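Local coordinates for protein spermidine synthase (Corynebacterium glutamicum ATCC 13032, PDB 3GJY) that probably makes spermidine by transferring an aminopropyl group from decarboxylated S-adenosylmethionine to putrescine, at residues I163-F168 against K210-G215; V180-H185 against G194-N199; L128-E131 against R137-R140; R105-V110 against S114-V119. One frame throughout, in Å; residues are numbered along the deposited sequence. Where two conformers were deposited one is given.

Interaction 1: I163-F168 against K210-G215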
loop_
_atom_site.group_PDB
_atom_site.type_symbol
_atom_site.label_atom_id
_atom_site.label_comp_id
_atom_site.label_asym_id
_atom_site.label_seq_id
_atom_site.Cartn_x
_atom_site.Cartn_y
_atom_site.Cartn_z
ATOM N N ILE A 163 -5.747 6.346 1.726
ATOM C CA ILE A 163 -5.970 5.045 1.091
ATOM C C ILE A 163 -4.599 4.455 0.757
ATOM O O ILE A 163 -3.790 5.112 0.124
ATOM C CB ILE A 163 -6.789 5.204 -0.221
ATOM C CG1 ILE A 163 -8.213 5.702 0.074
ATOM C CG2 ILE A 163 -6.832 3.917 -1.064
ATOM C CD1 ILE A 163 -8.903 6.303 -1.148
ATOM N N ILE A 164 -4.365 3.213 1.189
ATOM C CA ILE A 164 -3.170 2.443 0.863
ATOM C C ILE A 164 -3.618 1.281 -0.021
ATOM O O ILE A 164 -4.421 0.458 0.409
ATOM C CB ILE A 164 -2.454 1.927 2.137
ATOM C CG1 ILE A 164 -2.086 3.129 3.050
ATOM C CG2 ILE A 164 -1.211 1.107 1.740
ATOM C CD1 ILE A 164 -1.437 2.806 4.335
ATOM N N ARG A 165 -3.102 1.223 -1.247
ATOM C CA ARG A 165 -3.409 0.119 -2.161
ATOM C C ARG A 165 -2.238 -0.856 -2.142
ATOM O O ARG A 165 -1.091 -0.491 -2.488
ATOM C CB ARG A 165 -3.600 0.583 -3.609
ATOM C CG ARG A 165 -4.229 -0.487 -4.454
ATOM C CD ARG A 165 -3.972 -0.267 -5.945
ATOM N NE ARG A 165 -2.572 -0.472 -6.271
ATOM C CZ ARG A 165 -2.008 -0.002 -7.382
ATOM N NH1 ARG A 165 -2.706 0.708 -8.254
ATOM N NH2 ARG A 165 -0.719 -0.219 -7.592
ATOM N N ASP A 166 -2.511 -2.091 -1.753
ATOM C CA ASP A 166 -1.483 -3.140 -1.736
ATOM C C ASP A 166 -2.163 -4.442 -2.062
ATOM O O ASP A 166 -2.366 -5.302 -1.215
ATOM C CB ASP A 166 -0.756 -3.191 -0.384
ATOM C CG ASP A 166 0.433 -4.143 -0.381
ATOM O OD1 ASP A 166 0.948 -4.410 -1.459
ATOM O OD2 ASP A 166 0.830 -4.622 0.716
ATOM N N VAL A 167 -2.547 -4.549 -3.327
ATOM C CA VAL A 167 -3.278 -5.708 -3.832
ATOM C C VAL A 167 -2.299 -6.723 -4.441
ATOM O O VAL A 167 -1.361 -6.343 -5.176
ATOM C CB VAL A 167 -4.440 -5.281 -4.812
ATOM C CG1 VAL A 167 -5.399 -4.349 -4.126
ATOM C CG2 VAL A 167 -3.953 -4.631 -6.060
ATOM N N PHE A 168 -2.529 -8.003 -4.156
ATOM C CA PHE A 168 -1.775 -9.105 -4.834
ATOM C C PHE A 168 -0.290 -8.770 -4.905
ATOM O O PHE A 168 0.323 -8.766 -5.992
ATOM C CB PHE A 168 -2.346 -9.344 -6.232
ATOM C CG PHE A 168 -3.817 -9.556 -6.228
ATOM C CD1 PHE A 168 -4.358 -10.731 -5.697
ATOM C CD2 PHE A 168 -4.671 -8.591 -6.746
ATOM C CE1 PHE A 168 -5.728 -10.948 -5.694
ATOM C CE2 PHE A 168 -6.058 -8.790 -6.748
ATOM C CZ PHE A 168 -6.586 -9.983 -6.223
ATOM N N LYS A 210 4.654 3.969 -14.842
ATOM C CA LYS A 210 4.519 5.243 -15.513
ATOM C C LYS A 210 3.059 5.477 -15.945
ATOM O O LYS A 210 2.563 6.593 -15.819
ATOM C CB LYS A 210 5.475 5.329 -16.705
ATOM C CG LYS A 210 6.944 5.401 -16.279
ATOM C CD LYS A 210 7.858 5.285 -17.492
ATOM C CE LYS A 210 9.303 5.297 -17.077
ATOM N NZ LYS A 210 10.157 5.153 -18.305
ATOM N N SER A 211 2.376 4.445 -16.437
ATOM C CA SER A 211 0.972 4.596 -16.799
ATOM C C SER A 211 0.092 4.852 -15.560
ATOM O O SER A 211 -0.874 5.616 -15.624
ATOM C CB SER A 211 0.485 3.376 -17.571
ATOM O OG SER A 211 0.958 3.445 -18.917
ATOM N N GLU A 212 0.439 4.230 -14.429
ATOM C CA GLU A 212 -0.339 4.500 -13.196
ATOM C C GLU A 212 -0.165 5.960 -12.839
ATOM O O GLU A 212 -1.150 6.646 -12.516
ATOM C CB GLU A 212 0.117 3.622 -12.022
ATOM C CG GLU A 212 -0.216 2.166 -12.206
ATOM C CD GLU A 212 -0.479 1.486 -10.911
ATOM O OE1 GLU A 212 -1.297 2.058 -10.177
ATOM O OE2 GLU A 212 0.029 0.368 -10.690
ATOM N N LEU A 213 1.087 6.418 -12.832
ATOM C CA LEU A 213 1.343 7.828 -12.553
ATOM C C LEU A 213 0.615 8.792 -13.506
ATOM O O LEU A 213 0.079 9.827 -13.063
ATOM C CB LEU A 213 2.856 8.157 -12.536
ATOM C CG LEU A 213 3.549 7.523 -11.321
ATOM C CD1 LEU A 213 5.066 7.409 -11.607
ATOM C CD2 LEU A 213 3.300 8.358 -10.078
ATOM N N ALA A 214 0.636 8.489 -14.811
ATOM C CA ALA A 214 -0.104 9.306 -15.773
ATOM C C ALA A 214 -1.594 9.440 -15.394
ATOM O O ALA A 214 -2.163 10.533 -15.414
ATOM C CB ALA A 214 0.064 8.752 -17.219
ATOM N N GLY A 215 -2.210 8.343 -14.943
ATOM C CA GLY A 215 -3.615 8.398 -14.561
ATOM C C GLY A 215 -3.799 9.185 -13.273
ATOM O O GLY A 215 -4.718 9.980 -13.157
#

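Interaction 2: V180-H185 against G194-N199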
loop_
_atom_site.group_PDB
_atom_site.type_symbol
_atom_site.label_atom_id
_atom_site.label_comp_id
_atom_site.label_asym_id
_atom_site.label_seq_id
_atom_site.Cartn_x
_atom_site.Cartn_y
_atom_site.Cartn_z
ATOM N N VAL A 180 -7.802 5.630 -14.540
ATOM C CA VAL A 180 -8.295 6.952 -14.153
ATOM C C VAL A 180 -9.606 6.817 -13.371
ATOM O O VAL A 180 -9.800 7.486 -12.351
ATOM C CB VAL A 180 -8.484 7.811 -15.400
ATOM C CG1 VAL A 180 -9.339 9.076 -15.076
ATOM C CG2 VAL A 180 -7.096 8.171 -16.023
ATOM N N GLU A 181 -10.473 5.905 -13.797
ATOM C CA GLU A 181 -11.752 5.740 -13.104
ATOM C C GLU A 181 -11.546 5.271 -11.665
ATOM O O GLU A 181 -12.203 5.774 -10.749
ATOM C CB GLU A 181 -12.661 4.753 -13.866
ATOM C CG GLU A 181 -13.198 5.307 -15.210
ATOM C CD GLU A 181 -12.180 5.238 -16.329
ATOM O OE1 GLU A 181 -11.144 4.535 -16.205
ATOM O OE2 GLU A 181 -12.435 5.909 -17.367
ATOM N N PHE A 182 -10.614 4.337 -11.461
ATOM C CA PHE A 182 -10.289 3.905 -10.100
ATOM C C PHE A 182 -9.759 5.064 -9.267
ATOM O O PHE A 182 -10.230 5.268 -8.155
ATOM C CB PHE A 182 -9.281 2.760 -10.120
ATOM C CG PHE A 182 -8.757 2.396 -8.757
ATOM C CD1 PHE A 182 -9.579 1.776 -7.810
ATOM C CD2 PHE A 182 -7.434 2.683 -8.415
ATOM C CE1 PHE A 182 -9.064 1.445 -6.544
ATOM C CE2 PHE A 182 -6.932 2.346 -7.175
ATOM C CZ PHE A 182 -7.735 1.746 -6.239
ATOM N N PHE A 183 -8.844 5.838 -9.836
ATOM C CA PHE A 183 -8.265 6.972 -9.104
ATOM C C PHE A 183 -9.330 8.020 -8.781
ATOM O O PHE A 183 -9.307 8.609 -7.702
ATOM C CB PHE A 183 -7.090 7.612 -9.856
ATOM C CG PHE A 183 -5.966 6.638 -10.121
ATOM C CD1 PHE A 183 -5.518 5.767 -9.121
ATOM C CD2 PHE A 183 -5.376 6.574 -11.390
ATOM C CE1 PHE A 183 -4.496 4.842 -9.400
ATOM C CE2 PHE A 183 -4.358 5.677 -11.668
ATOM C CZ PHE A 183 -3.933 4.802 -10.683
ATOM N N GLU A 184 -10.303 8.201 -9.693
ATOM C CA GLU A 184 -11.393 9.154 -9.445
ATOM C C GLU A 184 -12.262 8.705 -8.269
ATOM O O GLU A 184 -12.707 9.555 -7.460
ATOM C CB GLU A 184 -12.305 9.352 -10.681
ATOM C CG GLU A 184 -11.638 10.145 -11.836
ATOM C CD GLU A 184 -11.585 11.692 -11.643
ATOM O OE1 GLU A 184 -11.784 12.219 -10.513
ATOM O OE2 GLU A 184 -11.305 12.383 -12.658
ATOM N N HIS A 185 -12.523 7.396 -8.161
ATOM C CA HIS A 185 -13.257 6.898 -7.004
ATOM C C HIS A 185 -12.487 7.163 -5.702
ATOM O O HIS A 185 -13.071 7.603 -4.706
ATOM C CB HIS A 185 -13.578 5.425 -7.159
ATOM C CG HIS A 185 -14.645 5.159 -8.165
ATOM N ND1 HIS A 185 -14.505 4.308 -9.245
ATOM C CD2 HIS A 185 -15.872 5.714 -8.279
ATOM C CE1 HIS A 185 -15.648 4.295 -9.930
ATOM N NE2 HIS A 185 -16.478 5.143 -9.363
ATOM N N GLY A 194 -6.447 14.685 1.199
ATOM C CA GLY A 194 -5.998 13.400 1.759
ATOM C C GLY A 194 -4.973 12.708 0.875
ATOM O O GLY A 194 -4.635 13.192 -0.198
ATOM N N LEU A 195 -4.497 11.555 1.331
ATOM C CA LEU A 195 -3.389 10.867 0.689
ATOM C C LEU A 195 -3.798 9.549 0.078
ATOM O O LEU A 195 -4.410 8.732 0.745
ATOM C CB LEU A 195 -2.261 10.639 1.692
ATOM C CG LEU A 195 -1.046 9.821 1.252
ATOM C CD1 LEU A 195 -0.286 10.628 0.213
ATOM C CD2 LEU A 195 -0.145 9.527 2.491
ATOM N N TYR A 196 -3.399 9.339 -1.177
ATOM C CA TYR A 196 -3.416 8.034 -1.823
ATOM C C TYR A 196 -1.974 7.520 -1.923
ATOM O O TYR A 196 -1.098 8.215 -2.427
ATOM C CB TYR A 196 -4.074 8.160 -3.221
ATOM C CG TYR A 196 -3.953 6.904 -4.057
ATOM C CD1 TYR A 196 -4.959 5.938 -4.059
ATOM C CD2 TYR A 196 -2.820 6.689 -4.833
ATOM C CE1 TYR A 196 -4.855 4.794 -4.828
ATOM C CE2 TYR A 196 -2.686 5.530 -5.616
ATOM C CZ TYR A 196 -3.727 4.578 -5.607
ATOM O OH TYR A 196 -3.644 3.427 -6.350
ATOM N N VAL A 197 -1.756 6.278 -1.501
ATOM C CA VAL A 197 -0.423 5.632 -1.529
ATOM C C VAL A 197 -0.601 4.237 -2.102
ATOM O O VAL A 197 -1.450 3.493 -1.602
ATOM C CB VAL A 197 0.155 5.404 -0.106
ATOM C CG1 VAL A 197 1.500 4.682 -0.176
ATOM C CG2 VAL A 197 0.283 6.687 0.651
ATOM N N ALA A 198 0.201 3.859 -3.082
ATOM C CA ALA A 198 0.108 2.526 -3.664
ATOM C C ALA A 198 1.441 1.829 -3.758
ATOM O O ALA A 198 2.448 2.415 -4.174
ATOM C CB ALA A 198 -0.539 2.575 -5.072
ATOM N N ASN A 199 1.423 0.541 -3.442
ATOM C CA ASN A 199 2.536 -0.332 -3.786
ATOM C C ASN A 199 2.392 -0.781 -5.235
ATOM O O ASN A 199 1.344 -1.285 -5.635
ATOM C CB ASN A 199 2.542 -1.538 -2.860
ATOM C CG ASN A 199 3.686 -2.474 -3.120
ATOM O OD1 ASN A 199 4.750 -2.063 -3.601
ATOM N ND2 ASN A 199 3.488 -3.744 -2.768
#

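Interaction 3: L128-E131 against R137-R140. With FMT (formic acid), chain B.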
loop_
_atom_site.group_PDB
_atom_site.type_symbol
_atom_site.label_atom_id
_atom_site.label_comp_id
_atom_site.label_asym_id
_atom_site.label_seq_id
_atom_site.Cartn_x
_atom_site.Cartn_y
_atom_site.Cartn_z
ATOM N N LEU A 128 -7.643 -15.906 9.492
ATOM C CA LEU A 128 -6.305 -16.142 10.077
ATOM C C LEU A 128 -5.701 -14.854 10.624
ATOM O O LEU A 128 -5.032 -14.871 11.640
ATOM C CB LEU A 128 -5.343 -16.754 9.037
ATOM C CG LEU A 128 -5.656 -18.193 8.667
ATOM C CD1 LEU A 128 -4.756 -18.635 7.494
ATOM C CD2 LEU A 128 -5.471 -19.118 9.858
ATOM N N SER A 129 -5.914 -13.728 9.918
ATOM C CA SER A 129 -5.385 -12.451 10.388
ATOM C C SER A 129 -5.952 -12.093 11.753
ATOM O O SER A 129 -5.197 -11.749 12.693
ATOM C CB SER A 129 -5.658 -11.307 9.416
ATOM O OG SER A 129 -5.018 -11.541 8.158
ATOM N N ARG A 130 -7.285 -12.194 11.888
ATOM C CA ARG A 130 -7.913 -11.868 13.179
ATOM C C ARG A 130 -7.458 -12.822 14.290
ATOM O O ARG A 130 -7.232 -12.371 15.421
ATOM C CB ARG A 130 -9.441 -11.910 13.014
ATOM C CG ARG A 130 -10.268 -11.633 14.268
ATOM C CD ARG A 130 -9.989 -10.297 14.926
ATOM N NE ARG A 130 -10.398 -9.172 14.076
ATOM C CZ ARG A 130 -9.996 -7.919 14.263
ATOM N NH1 ARG A 130 -9.097 -7.652 15.204
ATOM N NH2 ARG A 130 -10.435 -6.943 13.448
ATOM N N GLU A 131 -7.290 -14.108 13.964
ATOM C CA GLU A 131 -6.957 -15.097 14.993
ATOM C C GLU A 131 -5.475 -15.036 15.380
ATOM O O GLU A 131 -5.137 -15.091 16.567
ATOM C CB GLU A 131 -7.297 -16.519 14.516
ATOM C CG GLU A 131 -8.782 -16.844 14.296
ATOM C CD GLU A 131 -9.658 -16.758 15.519
ATOM O OE1 GLU A 131 -9.141 -16.690 16.670
ATOM O OE2 GLU A 131 -10.900 -16.740 15.297
ATOM N N ARG A 137 -8.228 -4.936 18.127
ATOM C CA ARG A 137 -9.651 -5.131 17.823
ATOM C C ARG A 137 -10.218 -4.044 16.906
ATOM O O ARG A 137 -9.657 -2.920 16.814
ATOM C CB ARG A 137 -10.469 -5.157 19.125
ATOM C CG ARG A 137 -10.577 -3.843 19.843
ATOM C CD ARG A 137 -11.410 -3.996 21.092
ATOM N NE ARG A 137 -11.614 -2.702 21.717
ATOM C CZ ARG A 137 -12.494 -2.500 22.695
ATOM N NH1 ARG A 137 -12.649 -1.292 23.218
ATOM N NH2 ARG A 137 -13.186 -3.523 23.170
ATOM N N ALA A 138 -11.319 -4.383 16.238
ATOM C CA ALA A 138 -12.063 -3.365 15.497
ATOM C C ALA A 138 -12.587 -2.301 16.487
ATOM O O ALA A 138 -12.998 -2.660 17.594
ATOM C CB ALA A 138 -13.226 -4.005 14.746
ATOM N N PRO A 139 -12.597 -1.004 16.112
ATOM C CA PRO A 139 -12.336 -0.451 14.780
ATOM C C PRO A 139 -10.864 -0.057 14.546
ATOM O O PRO A 139 -10.548 0.482 13.473
ATOM C CB PRO A 139 -13.227 0.796 14.764
ATOM C CG PRO A 139 -13.152 1.286 16.196
ATOM C CD PRO A 139 -13.212 0.010 17.003
ATOM N N ARG A 140 -9.962 -0.324 15.488
ATOM C CA ARG A 140 -8.535 0.046 15.262
ATOM C C ARG A 140 -8.024 -0.668 14.029
ATOM O O ARG A 140 -7.370 -0.060 13.190
ATOM C CB ARG A 140 -7.674 -0.232 16.496
ATOM C CG ARG A 140 -8.036 0.705 17.641
ATOM C CD ARG A 140 -7.167 0.401 18.839
ATOM N NE ARG A 140 -5.787 0.717 18.528
ATOM C CZ ARG A 140 -4.723 0.190 19.139
ATOM N NH1 ARG A 140 -3.501 0.558 18.760
ATOM N NH2 ARG A 140 -4.862 -0.709 20.124
HETATM C C FMT B . -4.985 -9.707 4.654
HETATM O O1 FMT B . -5.232 -10.277 5.715
HETATM O O2 FMT B . -5.522 -8.671 4.274
#

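Interaction 4: R105-V110 against S114-V119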
loop_
_atom_site.group_PDB
_atom_site.type_symbol
_atom_site.label_atom_id
_atom_site.label_comp_id
_atom_site.label_asym_id
_atom_site.label_seq_id
_atom_site.Cartn_x
_atom_site.Cartn_y
_atom_site.Cartn_z
ATOM N N ARG A 105 -1.983 -2.991 11.091
ATOM C CA ARG A 105 -1.471 -3.225 12.451
ATOM C C ARG A 105 -0.378 -2.201 12.821
ATOM O O ARG A 105 -0.314 -1.691 13.953
ATOM C CB ARG A 105 -0.944 -4.663 12.489
ATOM C CG ARG A 105 -0.191 -5.094 13.762
ATOM C CD ARG A 105 0.184 -6.560 13.590
ATOM N NE ARG A 105 1.023 -7.110 14.659
ATOM C CZ ARG A 105 2.331 -7.321 14.565
ATOM N NH1 ARG A 105 3.021 -6.943 13.486
ATOM N NH2 ARG A 105 2.934 -7.939 15.564
ATOM N N TYR A 106 0.485 -1.903 11.846
ATOM C CA TYR A 106 1.543 -0.922 12.048
ATOM C C TYR A 106 0.964 0.468 12.332
ATOM O O TYR A 106 1.301 1.118 13.337
ATOM C CB TYR A 106 2.418 -0.895 10.779
ATOM C CG TYR A 106 3.486 0.155 10.832
ATOM C CD1 TYR A 106 4.735 -0.116 11.407
ATOM C CD2 TYR A 106 3.262 1.425 10.327
ATOM C CE1 TYR A 106 5.723 0.860 11.471
ATOM C CE2 TYR A 106 4.230 2.430 10.409
ATOM C CZ TYR A 106 5.462 2.137 10.993
ATOM O OH TYR A 106 6.421 3.119 11.060
ATOM N N PHE A 107 0.076 0.932 11.432
ATOM C CA PHE A 107 -0.491 2.264 11.614
ATOM C C PHE A 107 -1.355 2.352 12.850
ATOM O O PHE A 107 -1.440 3.408 13.480
ATOM C CB PHE A 107 -1.263 2.747 10.377
ATOM C CG PHE A 107 -0.363 3.142 9.245
ATOM C CD1 PHE A 107 0.436 4.252 9.349
ATOM C CD2 PHE A 107 -0.238 2.333 8.133
ATOM C CE1 PHE A 107 1.302 4.607 8.303
ATOM C CE2 PHE A 107 0.647 2.663 7.096
ATOM C CZ PHE A 107 1.416 3.812 7.191
ATOM N N ALA A 108 -2.024 1.254 13.189
ATOM C CA ALA A 108 -2.849 1.252 14.413
ATOM C C ALA A 108 -1.981 1.480 15.668
ATOM O O ALA A 108 -2.431 2.106 16.648
ATOM C CB ALA A 108 -3.638 -0.019 14.541
ATOM N N ASP A 109 -0.735 0.999 15.633
ATOM C CA ASP A 109 0.133 1.216 16.791
ATOM C C ASP A 109 0.784 2.609 16.802
ATOM O O ASP A 109 0.870 3.270 17.850
ATOM C CB ASP A 109 1.226 0.146 16.852
ATOM C CG ASP A 109 1.936 0.146 18.192
ATOM O OD1 ASP A 109 1.275 -0.182 19.202
ATOM O OD2 ASP A 109 3.137 0.483 18.230
ATOM N N VAL A 110 1.226 3.050 15.625
ATOM C CA VAL A 110 1.829 4.383 15.496
ATOM C C VAL A 110 0.816 5.488 15.839
ATOM O O VAL A 110 1.166 6.476 16.512
ATOM C CB VAL A 110 2.378 4.597 14.090
ATOM C CG1 VAL A 110 2.867 6.048 13.875
ATOM C CG2 VAL A 110 3.537 3.624 13.862
ATOM N N SER A 114 -6.250 5.898 15.476
ATOM C CA SER A 114 -6.646 5.690 14.075
ATOM C C SER A 114 -7.577 4.488 13.908
ATOM O O SER A 114 -7.563 3.546 14.718
ATOM C CB SER A 114 -5.413 5.556 13.165
ATOM O OG SER A 114 -4.691 4.343 13.396
ATOM N N ARG A 115 -8.415 4.580 12.889
ATOM C CA ARG A 115 -9.263 3.483 12.473
ATOM C C ARG A 115 -8.769 2.977 11.139
ATOM O O ARG A 115 -8.797 3.731 10.153
ATOM C CB ARG A 115 -10.700 3.957 12.321
ATOM C CG ARG A 115 -11.396 4.227 13.668
ATOM C CD ARG A 115 -12.888 4.487 13.511
ATOM N NE ARG A 115 -13.140 5.833 13.029
ATOM C CZ ARG A 115 -14.273 6.231 12.427
ATOM N NH1 ARG A 115 -15.259 5.356 12.152
ATOM N NH2 ARG A 115 -14.417 7.519 12.062
ATOM N N ASN A 116 -8.319 1.722 11.096
ATOM C CA ASN A 116 -7.780 1.113 9.859
ATOM C C ASN A 116 -8.758 0.071 9.367
ATOM O O ASN A 116 -9.095 -0.843 10.117
ATOM C CB ASN A 116 -6.433 0.431 10.144
ATOM C CG ASN A 116 -5.347 1.436 10.487
ATOM O OD1 ASN A 116 -4.573 1.869 9.596
ATOM N ND2 ASN A 116 -5.323 1.885 11.737
ATOM N N THR A 117 -9.247 0.239 8.147
ATOM C CA THR A 117 -10.163 -0.739 7.554
ATOM C C THR A 117 -9.443 -1.444 6.423
ATOM O O THR A 117 -8.944 -0.772 5.519
ATOM C CB THR A 117 -11.428 -0.055 7.040
ATOM O OG1 THR A 117 -12.067 0.592 8.145
ATOM C CG2 THR A 117 -12.376 -1.041 6.418
ATOM N N VAL A 118 -9.372 -2.768 6.487
ATOM C CA VAL A 118 -8.693 -3.561 5.467
ATOM C C VAL A 118 -9.762 -4.273 4.651
ATOM O O VAL A 118 -10.574 -4.994 5.207
ATOM C CB VAL A 118 -7.709 -4.606 6.104
ATOM C CG1 VAL A 118 -6.972 -5.377 4.992
ATOM C CG2 VAL A 118 -6.701 -3.908 7.046
ATOM N N VAL A 119 -9.726 -4.089 3.342
ATOM C CA VAL A 119 -10.618 -4.788 2.421
ATOM C C VAL A 119 -9.827 -5.944 1.839
ATOM O O VAL A 119 -8.849 -5.747 1.075
ATOM C CB VAL A 119 -11.143 -3.884 1.292
ATOM C CG1 VAL A 119 -12.116 -4.684 0.381
ATOM C CG2 VAL A 119 -11.779 -2.614 1.869
HETATM O O HOH W 1 -5.448 2.463 16.242
#

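Interaction 1: I163-F168 against K210-G215
Arg165 and Glu212 reach toward each other from opposite directions and meet in a buried, end-on salt bridge. NH1 of Arg165 donates to OE1 of Glu212 at 2.7 Å, nearly straight at 161°, and NH2 of Arg165 donates to OE2 of Glu212 at 3.2 Å. Both carboxylate oxygens use their syn lone pairs, the sides facing each other, and both lie close to the guanidinium plane. The two planes are 38° apart, and the NH1 bond is the shorter of the two. A bend at chi3 (69°) of Arg165 turns its guanidinium to the helix. This fork is the tight part of the contact; the backbones stay far apart, with the CA atoms of Arg165 and Glu212 12.3 Å from each other. Phe182, Phe183 and Thr173 line the pair, and NH2 of Arg165 also bonds Asn199 O, so the guanidinium is fixed in its rotation and the buried charges are matched. The outward face of helix 207-219 is more open, and no other residue pair touches across these segments. The arrangement ties strand 160-165 of the central sheet to flanking helix 207-219, a strand-to-helix link within the Rossmann-like fold of AdoMet-dependent transferases.

Interaction 2: V180-H185 against G194-N199
A buried aromatic cluster joins helix 180-189 to strand 194-202, with the hydroxyl end of Tyr196 meeting the edges of both Phe182 and Phe183. The phenol oxygen is the focus: Tyr196 OH lies 3.5 Å from CE1 of Phe183 and 3.6 Å from CE2 of Phe182, in the plane of each phenyl ring and at its edge. Phe183 and Tyr196 form an offset edge-to-face pair, the Phe183 edge turned to the tyrosine face, with centroids 5.7 Å apart and planes at 78°. Phe182 crosses Tyr196 at about a right angle, and its CE2 comes within 4.0 Å of CE1 of Tyr196. Different first torsions bring both ring edges to the same hydroxyl: CG of Phe182 is anti to its backbone N (chi1 172°), whereas CG of Phe183 is anti to its carbonyl carbon (chi1 -59°). In the chain the helix follows strand 160-165 and precedes strand 194-202, its parallel neighbour, and so forms the crossover of a beta-alpha-beta unit, the repeating element of the Rossmann-like AdoMet transferase fold. Met216 of helix 207-219 touches both Phe183 and Tyr196. Phe182 makes a further edge-to-face pair with Phe177, while Ile163 and Arg165 of the adjoining strand pack against Tyr196.

Interaction 3: L128-E131 against R137-R140
Bends at chi2 (57°) and chi3 (66°) fold the Arg130 side chain away from an extended course and carry its guanidinium from helix 123-132 to the backbone of Arg137 and Ala138. There NH1 of Arg130 lies 3.7 Å from CA of Arg137, and NH2 of Arg130 lies 3.9 Å from N of Ala138. Both are van der Waals approaches, oblique to the guanidinium, and the Ala138 methyl is a little farther off, with its CB 4.3 Å from NH2 of Arg130. What holds the guanidinium here is a pair of hydrogen bonds just beyond the two segments: NH1 of Arg130 to Pro136 O and NH2 of Arg130 to Val141 O. The arginine therefore bridges two carbonyls that flank the 137-140 segment, one in the loop and one at the start of strand 141-145, and the 137-138 backbone packs against it between them. One residue before Arg130, Ser129 OG is 2.8 Å from O1 of a formic acid molecule, probably a crystallisation additive; Leu125 O is also a hydrogen-bond partner of this hydroxyl. The contact lies at the surface, its centre about 18 Å from the centre of the chain, where the loop leaving helix 123-132 turns into strand 141-145, an outermost strand of the mixed sheet beside strand 115-120.

Interaction 4: R105-V110 against S114-V119
The end of helix 102-110 passes close to the start of strand 115-120, with CA of Ala108 5.9 Å from CA of Ser114. Asn116 sets its side-chain amide against the helix: OD1 of Asn116 touches CB of Phe107 at 3.5 Å, while ND2 of Asn116 rests 3.8 Å from CB of Ala108. The same ND2 donates to OG of Ser114 at 3.0 Å, a bent bond of 135° with the hydroxyl tilted from the amide plane. Helix and strand belong to the beta-alpha-beta unit of strand 92-96, helix 102-110 and strand 115-120, part of the Rossmann-like fold expected of an AdoMet-dependent transferase. Further bonds pin the amide at both ends, OD1 of Asn116 to His95 NE2 and ND2 of Asn116 to Arg140 O, which leaves it little freedom to flip. The Ser114 side chain, with chi1 at 69°, brings OG to 3.7 Å from CA of Ala108; its firmer polar partner is Tyr111 O in the connecting turn. A water joins the backbones, within hydrogen-bonding distance of Ala108 O at 3.1 Å and of Ser114 O at 2.8 Å. Beyond its CB, the Phe107 ring leads away from the strand segment to pack on Ile93 of strand 92-96 and Ala78 of helix 69-85.

In the fold
Interactions 1, 2 and 4 are buried beside the mixed sheet, whereas interaction 3 is at the surface. Interactions 1 and 2 share neighbouring strands 160-165 and 194-202, joined by backbone bonds of Val197 with Ile163 and Arg165; the salt bridge of one adjoins the aromatic cluster of the other, Arg165 NH1 lying 3.4 Å from Tyr196 OH. Interaction 4 meets interaction 1 through Phe107 and Ile164. It also adjoins interaction 3 toward the 141-145 edge of the sheet, where Arg140 pairs with Asn116 and bonds Ala108 O. Chemistry follows place: a salt bridge, rings and a bonded amide in the buried contacts; at the surface an arginine bound to backbone carbonyls.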